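Local structure of thiamine-biosynthesis protein ThiS (Geobacter metallireducens GS-15, 3CWI) at residues 21-26 with 58-63; 37-42 with 52-57. The protein probably serves as the small ubiquitin-like sulfur carrier of thiamine biosynthesis, delivering sulfur for assembly of the thiazole ring. One frame throughout, in Å; residues are numbered along the deposited sequence.

Both contacts build one hydrophobic core beneath the mixed sheet, and neither carries a hydrogen bond between its own segments. Contact 1 is the deeper: its centre lies about 2 Å, and that of contact 2 about 7 Å, from the centre of the chain. It sets helix 20-26 against strand 59-63 through leucine, valine and an aromatic ring. Contact 2, only partly buried, brings strand 36-39 against strand 53-55, where a threonine methyl and a backbone carbonyl join the aliphatic groups. Strands 59-63 and 36-39 are neighbours in the sheet, paired through Glu61 N to Glu38 O at 2.8 Å. Along the chain, 37-42 and 52-57 both fall between 21-26 and 58-63, nesting contact 2 inside contact 1.

Contact 1: 21-26 with 58-63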
# COMPACT_ATOMS: atom_id res chain seq x y z
N THR A 21 -5.19 4.31 -2.62
CA THR A 21 -6.02 3.89 -3.75
C THR A 21 -5.21 3.90 -5.04
O THR A 21 -5.26 2.94 -5.82
CB THR A 21 -7.23 4.80 -3.91
OG1 THR A 21 -7.98 4.79 -2.69
CG2 THR A 21 -8.10 4.32 -5.05
N GLU A 22 -4.46 4.97 -5.27
CA GLU A 22 -3.66 5.05 -6.49
C GLU A 22 -2.56 4.00 -6.48
O GLU A 22 -2.24 3.42 -7.52
CB GLU A 22 -3.04 6.45 -6.62
CG GLU A 22 -4.06 7.57 -6.73
CD GLU A 22 -3.40 8.93 -6.65
OE1 GLU A 22 -2.61 9.15 -5.70
OE2 GLU A 22 -3.67 9.79 -7.51
N LEU A 23 -1.99 3.74 -5.31
CA LEU A 23 -0.91 2.76 -5.16
C LEU A 23 -1.36 1.35 -5.53
O LEU A 23 -0.68 0.65 -6.28
CB LEU A 23 -0.40 2.75 -3.71
CG LEU A 23 1.09 2.51 -3.45
CD1 LEU A 23 1.26 2.10 -2.00
CD2 LEU A 23 1.65 1.46 -4.37
N LEU A 24 -2.50 0.95 -4.98
CA LEU A 24 -3.05 -0.38 -5.24
C LEU A 24 -3.26 -0.59 -6.73
O LEU A 24 -2.86 -1.61 -7.29
CB LEU A 24 -4.38 -0.55 -4.52
CG LEU A 24 -4.39 -1.03 -3.07
CD1 LEU A 24 -3.27 -0.37 -2.27
CD2 LEU A 24 -5.75 -0.72 -2.47
N SER A 25 -3.88 0.40 -7.36
CA SER A 25 -4.14 0.33 -8.79
C SER A 25 -2.86 0.32 -9.60
O SER A 25 -2.66 -0.54 -10.46
CB SER A 25 -5.03 1.50 -9.22
OG SER A 25 -5.28 1.44 -10.61
N ALA A 26 -1.97 1.28 -9.34
CA ALA A 26 -0.72 1.35 -10.09
C ALA A 26 0.04 0.02 -10.01
O ALA A 26 0.45 -0.52 -11.04
CB ALA A 26 0.14 2.48 -9.57
N ASP A 58 8.48 5.66 3.06
CA ASP A 58 7.45 4.90 3.77
C ASP A 58 7.54 3.40 3.45
O ASP A 58 8.08 3.02 2.41
CB ASP A 58 6.05 5.42 3.41
CG ASP A 58 5.70 6.72 4.12
OD1 ASP A 58 6.38 7.07 5.11
OD2 ASP A 58 4.71 7.39 3.71
N ALA A 59 7.01 2.57 4.35
CA ALA A 59 7.03 1.12 4.16
C ALA A 59 5.61 0.59 4.06
O ALA A 59 4.82 0.71 4.99
CB ALA A 59 7.74 0.46 5.33
N VAL A 60 5.28 0.01 2.91
CA VAL A 60 3.94 -0.53 2.72
C VAL A 60 3.99 -2.04 2.59
O VAL A 60 4.93 -2.61 2.03
CB VAL A 60 3.28 0.10 1.47
CG1 VAL A 60 3.20 1.61 1.64
CG2 VAL A 60 4.07 -0.24 0.22
N GLU A 61 2.97 -2.70 3.13
CA GLU A 61 2.90 -4.16 3.07
C GLU A 61 1.52 -4.59 2.59
O GLU A 61 0.50 -4.02 3.00
CB GLU A 61 3.16 -4.75 4.45
CG GLU A 61 4.48 -4.37 5.06
CD GLU A 61 4.55 -4.75 6.53
OE1 GLU A 61 3.88 -4.08 7.35
OE2 GLU A 61 5.25 -5.72 6.86
N PHE A 62 1.49 -5.59 1.73
CA PHE A 62 0.24 -6.12 1.22
C PHE A 62 0.08 -7.53 1.76
O PHE A 62 0.89 -8.41 1.48
CB PHE A 62 0.25 -6.12 -0.31
CG PHE A 62 0.41 -4.74 -0.90
CD1 PHE A 62 -0.51 -3.74 -0.62
CD2 PHE A 62 1.50 -4.44 -1.71
CE1 PHE A 62 -0.35 -2.46 -1.13
CE2 PHE A 62 1.67 -3.16 -2.23
CZ PHE A 62 0.75 -2.18 -1.94
N LEU A 63 -0.97 -7.73 2.56
CA LEU A 63 -1.22 -9.04 3.16
C LEU A 63 -2.62 -9.55 2.83
O LEU A 63 -3.55 -8.77 2.62
CB LEU A 63 -1.07 -8.94 4.69
CG LEU A 63 0.10 -8.12 5.27
CD1 LEU A 63 0.02 -8.16 6.79
CD2 LEU A 63 1.43 -8.66 4.78
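Leu24 and Phe62 make the closest approach between helix 21-26 and strand 59-63, the leucine crossing the aromatic side chain at a slant so that Leu24 CD1 lies 3.8 Å from Phe62 CE1. Leu23, one residue earlier on the helix, comes to the same ring at its edge: its CD1 is near the ring plane and 4.3 Å from Phe62 CZ. That methyl also meets Val60 head-on, with Leu23 CD1 and Val60 CG1 reaching toward each other to 4.2 Å. Val60 extends the apolar patch along the strand. With Phe62 CG opposite the carbonyl carbon (chi1 -61°), the ring projects from the sheet toward the helix. Val5 of the adjacent strand 2-5 and Val37 of strand 36-39 also touch Phe62, and Val54 packs on both Leu23 and Val60. The axes of 21-26 and 59-63 approach to 11.6 Å and run 61° apart, leaving these side chains to bridge the layers. Such a helix laid across a mixed sheet is the hallmark of the beta-grasp fold that ThiS shares with ubiquitin.

Contact 2: 37-42 with 52-57; sequences VELNGE and TTVKDG
Leu39 accounts for about half of the surface buried between 37-42 and 52-57. Its two methyl branches have separate partners. CD2 points at the methyl of Thr52, the two side chains meeting tip to tip with Leu39 CD2 3.5 Å from Thr52 CG2, and it also lies 3.9 Å from the backbone oxygen Thr53 O. CD1 instead reaches Val54, where Leu39 CD1 and Val54 CG2 are 4.3 Å apart. A chi1 of 175°, which sets CG opposite the backbone N, sends the forked end across to the other segment.

Thr52 turns its two branches to different tasks: CG2 faces the leucine, whereas OG1 is hydrogen-bonded to Ala48 O, so the hydroxyl is satisfied apart from this apolar contact. In the beta-grasp fold of the ubiquitin-like ThiS family, strand 36-39 belongs to the main mixed sheet, while strand 53-55 pairs with strand 17-19 in a small separate antiparallel sheet. Leu39 and Val54 thus join two sheets, and the CA atoms of Leu39 and Val54 stand 7.8 Å apart. Val54 is buried.

From Leu39 to Glu42 the chain reverses in a type I' beta turn. The turn is closed by the hydrogen bond from Glu42 N to Leu39 O (3.1 Å), and the return bond from Leu39 N to Glu42 O (2.9 Å) completes the hydrogen-bonded pair at the base of the turn. Asn40, within the turn, accepts a hydrogen bond at OD1 from Ala59 N, tying the hairpin to strand 59-63.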
# COMPACT_ATOMS: atom_id res chain seq x y z
N VAL A 37 -3.84 -3.70 3.79
CA VAL A 37 -2.67 -2.85 3.59
C VAL A 37 -2.11 -2.30 4.89
O VAL A 37 -2.84 -1.77 5.72
CB VAL A 37 -3.00 -1.66 2.67
CG1 VAL A 37 -1.75 -0.81 2.46
CG2 VAL A 37 -3.53 -2.16 1.33
N GLU A 38 -0.79 -2.44 5.06
CA GLU A 38 -0.11 -1.92 6.24
C GLU A 38 0.83 -0.82 5.79
O GLU A 38 1.55 -0.96 4.80
CB GLU A 38 0.68 -3.01 6.96
CG GLU A 38 -0.12 -3.80 7.98
CD GLU A 38 0.74 -4.71 8.85
OE1 GLU A 38 1.69 -4.20 9.48
OE2 GLU A 38 0.46 -5.92 8.89
N LEU A 39 0.80 0.30 6.51
CA LEU A 39 1.65 1.44 6.20
C LEU A 39 2.43 1.77 7.46
O LEU A 39 1.86 2.09 8.50
CB LEU A 39 0.80 2.65 5.78
CG LEU A 39 1.56 3.96 5.55
CD1 LEU A 39 2.68 3.74 4.52
CD2 LEU A 39 0.59 5.02 5.07
N ASN A 40 3.76 1.66 7.37
CA ASN A 40 4.65 1.92 8.49
C ASN A 40 4.26 1.12 9.74
O ASN A 40 4.27 1.64 10.86
CB ASN A 40 4.72 3.42 8.79
CG ASN A 40 5.33 4.21 7.63
OD1 ASN A 40 6.13 3.68 6.86
ND2 ASN A 40 4.97 5.49 7.52
N GLY A 41 3.91 -0.14 9.53
CA GLY A 41 3.56 -1.04 10.62
C GLY A 41 2.17 -0.93 11.20
O GLY A 41 1.88 -1.50 12.25
N GLU A 42 1.30 -0.21 10.52
CA GLU A 42 -0.06 -0.05 11.00
C GLU A 42 -1.05 -0.48 9.93
O GLU A 42 -0.95 -0.08 8.78
CB GLU A 42 -0.29 1.41 11.38
CG GLU A 42 -1.72 1.74 11.68
CD GLU A 42 -1.86 3.17 12.15
OE1 GLU A 42 -1.19 4.05 11.55
OE2 GLU A 42 -2.63 3.42 13.10
N THR A 52 -5.22 8.50 2.85
CA THR A 52 -3.93 8.06 3.35
C THR A 52 -2.88 8.19 2.26
O THR A 52 -3.05 7.70 1.14
CB THR A 52 -4.01 6.60 3.83
OG1 THR A 52 -5.08 6.49 4.79
CG2 THR A 52 -2.71 6.18 4.49
N THR A 53 -1.78 8.86 2.58
CA THR A 53 -0.73 9.08 1.60
C THR A 53 0.60 8.40 1.92
O THR A 53 1.03 8.35 3.07
CB THR A 53 -0.48 10.59 1.43
OG1 THR A 53 -1.74 11.27 1.38
CG2 THR A 53 0.29 10.85 0.15
N VAL A 54 1.23 7.88 0.87
CA VAL A 54 2.51 7.21 0.99
C VAL A 54 3.56 8.15 0.42
O VAL A 54 3.42 8.62 -0.71
CB VAL A 54 2.52 5.89 0.20
CG1 VAL A 54 3.84 5.17 0.40
CG2 VAL A 54 1.35 5.01 0.64
N LYS A 55 4.60 8.44 1.20
CA LYS A 55 5.65 9.34 0.74
C LYS A 55 7.01 8.66 0.69
O LYS A 55 7.14 7.50 1.08
CB LYS A 55 5.71 10.56 1.67
CG LYS A 55 4.37 11.27 1.83
CD LYS A 55 4.46 12.44 2.80
CE LYS A 55 3.10 13.13 2.96
NZ LYS A 55 3.18 14.28 3.89
N ASP A 56 8.01 9.37 0.18
CA ASP A 56 9.36 8.83 0.09
C ASP A 56 9.79 8.26 1.44
O ASP A 56 9.63 8.91 2.48
CB ASP A 56 10.35 9.92 -0.34
CG ASP A 56 11.77 9.40 -0.46
OD1 ASP A 56 12.11 8.78 -1.49
OD2 ASP A 56 12.56 9.61 0.48
N GLY A 57 10.32 7.04 1.44
CA GLY A 57 10.77 6.43 2.67
C GLY A 57 9.75 5.62 3.45
O GLY A 57 10.12 4.95 4.40